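Local atomic coordinates of aminotransferase class-III (Sphaerobacter thermophilus DSM 20745, PDB entry 6K8H), a protein that belongs to the class-III aminotransferases, is also called an omega-transaminase, and has the fold of the PLP-dependent aminotransferase group, here as a two-chain assembly. Residues B[207-212]-B[239-244]; B[409-414]-B[434-439]. All blocks are in the same frame, centred on the assembly; numbering follows the deposited sequence.

Contact 1: B[207-212]-B[239-244]; sequences RLIEQH and QRLREI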
loop_
_atom_site.group_PDB
_atom_site.type_symbol
_atom_site.label_atom_id
_atom_site.label_comp_id
_atom_site.label_asym_id
_atom_site.label_seq_id
_atom_site.Cartn_x
_atom_site.Cartn_y
_atom_site.Cartn_z
ATOM N N ARG B 207 18.974 -26.689 9.104
ATOM C CA ARG B 207 18.247 -27.954 9.051
ATOM C C ARG B 207 16.861 -27.767 8.433
ATOM O O ARG B 207 16.411 -28.596 7.627
ATOM C CB ARG B 207 18.137 -28.560 10.452
ATOM C CG ARG B 207 19.445 -29.125 11.031
ATOM C CD ARG B 207 19.199 -29.756 12.412
ATOM N NE ARG B 207 19.203 -28.755 13.480
ATOM C CZ ARG B 207 18.398 -28.767 14.547
ATOM N NH1 ARG B 207 17.497 -29.735 14.694
ATOM N NH2 ARG B 207 18.490 -27.800 15.467
ATOM N N LEU B 208 16.180 -26.667 8.777
ATOM C CA LEU B 208 14.857 -26.415 8.211
ATOM C C LEU B 208 14.923 -26.090 6.719
ATOM O O LEU B 208 14.085 -26.565 5.942
ATOM C CB LEU B 208 14.168 -25.292 8.981
ATOM C CG LEU B 208 13.522 -25.761 10.283
ATOM C CD1 LEU B 208 13.222 -24.566 11.185
ATOM C CD2 LEU B 208 12.250 -26.544 9.996
ATOM N N ILE B 209 15.887 -25.277 6.302
ATOM C CA ILE B 209 15.994 -24.966 4.847
ATOM C C ILE B 209 16.320 -26.250 4.070
ATOM O O ILE B 209 15.693 -26.492 3.036
ATOM C CB ILE B 209 17.011 -23.839 4.604
ATOM C CG1 ILE B 209 16.460 -22.507 5.117
ATOM C CG2 ILE B 209 17.386 -23.776 3.136
ATOM C CD1 ILE B 209 17.470 -21.412 5.238
ATOM N N GLU B 210 17.196 -27.078 4.631
ATOM C CA GLU B 210 17.632 -28.330 3.966
ATOM C C GLU B 210 16.416 -29.239 3.752
ATOM O O GLU B 210 16.245 -29.750 2.656
ATOM C CB GLU B 210 18.657 -29.002 4.875
ATOM C CG GLU B 210 19.876 -29.488 4.132
ATOM C CD GLU B 210 19.495 -30.548 3.132
ATOM O OE1 GLU B 210 18.416 -31.106 3.300
ATOM O OE2 GLU B 210 20.269 -30.804 2.198
ATOM N N GLN B 211 15.569 -29.326 4.771
ATOM C CA GLN B 211 14.345 -30.156 4.816
ATOM C C GLN B 211 13.340 -29.689 3.758
ATOM O O GLN B 211 12.659 -30.548 3.200
ATOM C CB GLN B 211 13.755 -30.031 6.218
ATOM C CG GLN B 211 12.422 -30.729 6.400
ATOM C CD GLN B 211 12.062 -30.899 7.855
ATOM O OE1 GLN B 211 10.932 -31.240 8.191
ATOM N NE2 GLN B 211 13.034 -30.692 8.727
ATOM N N HIS B 212 13.270 -28.379 3.506
ATOM C CA HIS B 212 12.249 -27.817 2.619
ATOM C C HIS B 212 12.841 -27.228 1.341
ATOM O O HIS B 212 12.213 -26.370 0.710
ATOM C CB HIS B 212 11.433 -26.739 3.339
ATOM C CG HIS B 212 10.705 -27.225 4.549
ATOM N ND1 HIS B 212 9.441 -27.770 4.488
ATOM C CD2 HIS B 212 11.058 -27.238 5.857
ATOM C CE1 HIS B 212 9.043 -28.092 5.706
ATOM N NE2 HIS B 212 10.007 -27.784 6.555
ATOM N N GLN B 239 26.196 -15.134 6.759
ATOM C CA GLN B 239 27.017 -15.660 5.670
ATOM C C GLN B 239 26.618 -17.087 5.322
ATOM O O GLN B 239 26.510 -17.440 4.141
ATOM C CB GLN B 239 28.503 -15.594 6.044
ATOM C CG GLN B 239 29.077 -14.167 6.148
ATOM C CD GLN B 239 30.348 -14.091 6.998
ATOM O OE1 GLN B 239 31.066 -15.087 7.163
ATOM N NE2 GLN B 239 30.627 -12.904 7.548
ATOM N N ARG B 240 26.367 -17.918 6.335
ATOM C CA ARG B 240 25.941 -19.282 6.044
ATOM C C ARG B 240 24.540 -19.324 5.447
ATOM O O ARG B 240 24.255 -20.181 4.595
ATOM C CB ARG B 240 26.030 -20.124 7.310
ATOM C CG ARG B 240 27.479 -20.416 7.691
ATOM C CD ARG B 240 27.592 -21.065 9.057
ATOM N NE ARG B 240 26.773 -22.273 9.164
ATOM C CZ ARG B 240 26.890 -23.162 10.143
ATOM N NH1 ARG B 240 27.799 -22.984 11.097
ATOM N NH2 ARG B 240 26.094 -24.222 10.172
ATOM N N LEU B 241 23.658 -18.413 5.874
ATOM C CA LEU B 241 22.347 -18.303 5.243
ATOM C C LEU B 241 22.487 -17.944 3.770
ATOM O O LEU B 241 21.795 -18.518 2.911
ATOM C CB LEU B 241 21.486 -17.258 5.975
ATOM C CG LEU B 241 20.076 -17.008 5.405
ATOM C CD1 LEU B 241 19.243 -18.281 5.440
ATOM C CD2 LEU B 241 19.357 -15.868 6.149
ATOM N N ARG B 242 23.382 -16.993 3.455
ATOM C CA ARG B 242 23.613 -16.650 2.053
ATOM C C ARG B 242 24.123 -17.861 1.272
ATOM O O ARG B 242 23.666 -18.126 0.147
ATOM C CB ARG B 242 24.583 -15.469 1.949
ATOM C CG ARG B 242 25.100 -15.180 0.531
ATOM C CD ARG B 242 24.035 -14.513 -0.358
ATOM N NE ARG B 242 23.048 -15.475 -0.849
ATOM C CZ ARG B 242 22.086 -15.196 -1.726
ATOM N NH1 ARG B 242 21.962 -13.973 -2.226
ATOM N NH2 ARG B 242 21.242 -16.150 -2.099
ATOM N N GLU B 243 25.043 -18.632 1.866
ATOM C CA GLU B 243 25.604 -19.781 1.150
ATOM C C GLU B 243 24.540 -20.838 0.876
ATOM O O GLU B 243 24.443 -21.366 -0.240
ATOM C CB GLU B 243 26.770 -20.397 1.930
ATOM C CG GLU B 243 27.994 -19.510 2.029
ATOM C CD GLU B 243 28.980 -19.734 0.896
ATOM O OE1 GLU B 243 28.542 -19.829 -0.274
ATOM O OE2 GLU B 243 30.203 -19.827 1.173
ATOM N N ILE B 244 23.719 -21.156 1.878
ATOM C CA ILE B 244 22.788 -22.267 1.686
ATOM C C ILE B 244 21.664 -21.870 0.737
ATOM O O ILE B 244 21.219 -22.692 -0.075
ATOM C CB ILE B 244 22.244 -22.791 3.033
ATOM C CG1 ILE B 244 21.403 -24.055 2.810
ATOM C CG2 ILE B 244 21.423 -21.734 3.761
ATOM C CD1 ILE B 244 21.036 -24.790 4.081
#
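Ile-209 spans the groove between two neighbouring helices and touches Leu-241 and Ile-244 on the far side, a compact example of how a branched side chain can serve two partners at once. Its CB already lies 4.2 Å from CD1 of Ile-244. There the chain forks. The short branch, CG2, sits across the outer part of the Ile-244 chain, 3.9 Å from its CD1 and 4.0 Å from its CG1. The longer branch leaves on the N side of the residue (chi1 -70°), and CG1 carries its methyl outward in extended form (chi2 166°). That methyl, CD1, reaches CD1 of Leu-241 at 3.6 Å, the closest approach in the contact; the two side chains cross at about a right angle and touch through these methyls. Ile-244 comes the other way: its CG1 is anti to the backbone N (chi1 -173°), which sends CD1 across to the CG2 branch of Ile-209.

The nearest CA atoms, of Ile-209 and Ile-244, are 8.0 Å apart, and side chains alone make the contact. Helices 202-211 and 235-248 are the connecting helices of two successive beta-alpha-beta units, leading from strand 194-197 to 216-221 and from 216-221 to 251-255 in the parallel part of the large sheet. Leu-241 also rests on Phe-150 of strand 146-150, and Ile-209 on Ile-250. Nearby, Arg-240 forms a salt bridge to Glu-206, tying the same two helices together by charge.

No hydrogen bond joins the segments. The methyl contacts therefore rest on shape and on exclusion of water, and they add to the packing of the two helices without the directional demands of a polar bond.

Contact 2: B[409-414]-B[434-439]; sequences RGIFIT and VDAFAA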
loop_
_atom_site.group_PDB
_atom_site.type_symbol
_atom_site.label_atom_id
_atom_site.label_comp_id
_atom_site.label_asym_id
_atom_site.label_seq_id
_atom_site.Cartn_x
_atom_site.Cartn_y
_atom_site.Cartn_z
ATOM N N ARG B 409 7.419 13.579 30.571
ATOM C CA ARG B 409 8.654 14.388 30.746
ATOM C C ARG B 409 9.175 14.932 29.410
ATOM O O ARG B 409 10.382 15.112 29.295
ATOM C CB ARG B 409 9.734 13.611 31.500
ATOM C CG ARG B 409 9.446 13.440 32.980
ATOM C CD ARG B 409 10.639 12.902 33.735
ATOM N NE ARG B 409 10.273 12.667 35.118
ATOM C CZ ARG B 409 10.362 13.565 36.087
ATOM N NH1 ARG B 409 10.825 14.781 35.837
ATOM N NH2 ARG B 409 9.988 13.231 37.310
ATOM N N GLY B 410 8.307 15.075 28.411
ATOM C CA GLY B 410 8.728 15.651 27.155
ATOM C C GLY B 410 9.439 14.707 26.213
ATOM O O GLY B 410 10.129 15.173 25.304
ATOM N N ILE B 411 9.290 13.395 26.391
ATOM C CA ILE B 411 9.918 12.404 25.517
ATOM C C ILE B 411 8.850 11.469 24.952
ATOM O O ILE B 411 8.095 10.842 25.705
ATOM C CB ILE B 411 11.001 11.589 26.250
ATOM C CG1 ILE B 411 12.090 12.500 26.835
ATOM C CG2 ILE B 411 11.616 10.565 25.294
ATOM C CD1 ILE B 411 13.012 13.118 25.797
ATOM N N PHE B 412 8.807 11.360 23.633
ATOM C CA PHE B 412 7.905 10.457 22.928
ATOM C C PHE B 412 8.756 9.334 22.348
ATOM O O PHE B 412 9.554 9.567 21.436
ATOM C CB PHE B 412 7.141 11.216 21.839
ATOM C CG PHE B 412 6.229 10.359 20.996
ATOM C CD1 PHE B 412 5.376 9.428 21.570
ATOM C CD2 PHE B 412 6.205 10.522 19.620
ATOM C CE1 PHE B 412 4.535 8.645 20.774
ATOM C CE2 PHE B 412 5.381 9.755 18.812
ATOM C CZ PHE B 412 4.534 8.812 19.396
ATOM N N ILE B 413 8.597 8.122 22.886
ATOM C CA ILE B 413 9.315 6.942 22.419
ATOM C C ILE B 413 8.299 5.808 22.326
ATOM O O ILE B 413 7.193 5.902 22.860
ATOM C CB ILE B 413 10.509 6.565 23.337
ATOM C CG1 ILE B 413 11.488 5.626 22.611
ATOM C CG2 ILE B 413 10.010 5.995 24.667
ATOM C CD1 ILE B 413 12.880 5.594 23.218
ATOM N N THR B 414 8.655 4.743 21.598
ATOM C CA THR B 414 7.733 3.620 21.496
ATOM C C THR B 414 7.556 2.937 22.850
ATOM O O THR B 414 8.431 3.013 23.721
ATOM C CB THR B 414 8.207 2.584 20.476
ATOM O OG1 THR B 414 9.417 1.962 20.930
ATOM C CG2 THR B 414 8.411 3.219 19.103
ATOM N N VAL B 434 18.647 11.614 27.804
ATOM C CA VAL B 434 19.310 10.859 28.872
ATOM C C VAL B 434 18.853 11.351 30.249
ATOM O O VAL B 434 18.581 10.547 31.162
ATOM C CB VAL B 434 20.841 10.934 28.717
ATOM C CG1 VAL B 434 21.540 10.338 29.947
ATOM C CG2 VAL B 434 21.280 10.198 27.457
ATOM N N ASP B 435 18.744 12.674 30.416
ATOM C CA ASP B 435 18.258 13.231 31.680
ATOM C C ASP B 435 16.827 12.789 31.974
ATOM O O ASP B 435 16.498 12.412 33.116
ATOM C CB ASP B 435 18.343 14.758 31.643
ATOM C CG ASP B 435 19.781 15.267 31.662
ATOM O OD1 ASP B 435 20.707 14.452 31.885
ATOM O OD2 ASP B 435 19.986 16.482 31.460
ATOM N N ALA B 436 15.955 12.839 30.956
ATOM C CA ALA B 436 14.570 12.421 31.149
ATOM C C ALA B 436 14.474 10.942 31.475
ATOM O O ALA B 436 13.596 10.538 32.243
ATOM C CB ALA B 436 13.743 12.753 29.911
ATOM N N PHE B 437 15.353 10.122 30.899
ATOM C CA PHE B 437 15.344 8.695 31.196
ATOM C C PHE B 437 15.745 8.443 32.639
ATOM O O PHE B 437 15.143 7.601 33.315
ATOM C CB PHE B 437 16.275 7.930 30.241
ATOM C CG PHE B 437 16.364 6.456 30.546
ATOM C CD1 PHE B 437 15.331 5.600 30.195
ATOM C CD2 PHE B 437 17.463 5.926 31.204
ATOM C CE1 PHE B 437 15.388 4.253 30.498
ATOM C CE2 PHE B 437 17.522 4.562 31.510
ATOM C CZ PHE B 437 16.486 3.736 31.157
ATOM N N ALA B 438 16.755 9.165 33.130
ATOM C CA ALA B 438 17.129 9.043 34.541
ATOM C C ALA B 438 15.950 9.383 35.451
ATOM O O ALA B 438 15.628 8.645 36.402
ATOM C CB ALA B 438 18.326 9.946 34.842
ATOM N N ALA B 439 15.270 10.487 35.153
ATOM C CA ALA B 439 14.113 10.851 35.967
ATOM C C ALA B 439 12.998 9.810 35.860
ATOM O O ALA B 439 12.339 9.490 36.858
ATOM C CB ALA B 439 13.609 12.233 35.565
#
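Arg-409 and Ala-436 mark the closest approach of the two backbones, their CA atoms 6.2 Å apart, where the chain leaves helix 393-408 and passes a turn of helix 427-445. Gly-410 follows with a positive phi of 81°, a turn of the chain that leads into the short strand 411-412, and from there the segment draws away from the helix. The helix presents small residues, Ala-436 and Ala-439, which lie on one side of it and let segment 409-414 come near.

Ile-411 places CG1 3.5 Å from CB of Ala-436, with its CD1 following at 4.2 Å from the same methyl. The strand that carries it is an outermost strand, within this chain, of a four-stranded mixed sheet and runs parallel to strand 63-66, to which Gly-410 and Phe-412 are tied by backbone hydrogen bonds with Leu-65. Helix 393-408, immediately before the segment, packs beside it: its Leu-406 touches both Ile-411 and Ala-436. Phe-412 also packs on Met-99 of the second subunit.

Arg-409 reaches farther along the helix. Its chain is extended from CG to NE (chi3 -176°), and CD comes within 3.6 Å of CB of Ala-439. The same methyl then sits over one face of the guanidinium, 3.3 Å above the plane and displaced toward the rim, 3.4 Å from NE and 3.5 Å from CZ. NH2 forms a salt bridge with Asp-443, one turn farther along helix 427-445, which would help hold the flat group against the alanine.

In the fold
Contacts 1 and 2 lie on opposite sides of the chain's centre, their own centres about 25 Å and about 22 Å from it; these centres are about 42 Å apart, and the nearest atoms of the two contacts about 25 Å. They follow one another along the chain, 207-212 with 239-244 closing before 409-414 with 434-439 opens. Neither contributes a residue to the pocket of (5-hydroxy-4,6-dimethylpyridin-3-yl)methyl dihydrogen phosphate. Contact 1 is the more directly linked to it by sequence: Asp-222 and Arg-226 of the pocket lie between its segments, and Asp-255, Val-257 and Ile-258 come at and beyond the end of strand 251-255, which follows helix 235-248. Contact 2 instead joins the carboxy-terminal helix to the four-stranded sheet, close to the subunit interface.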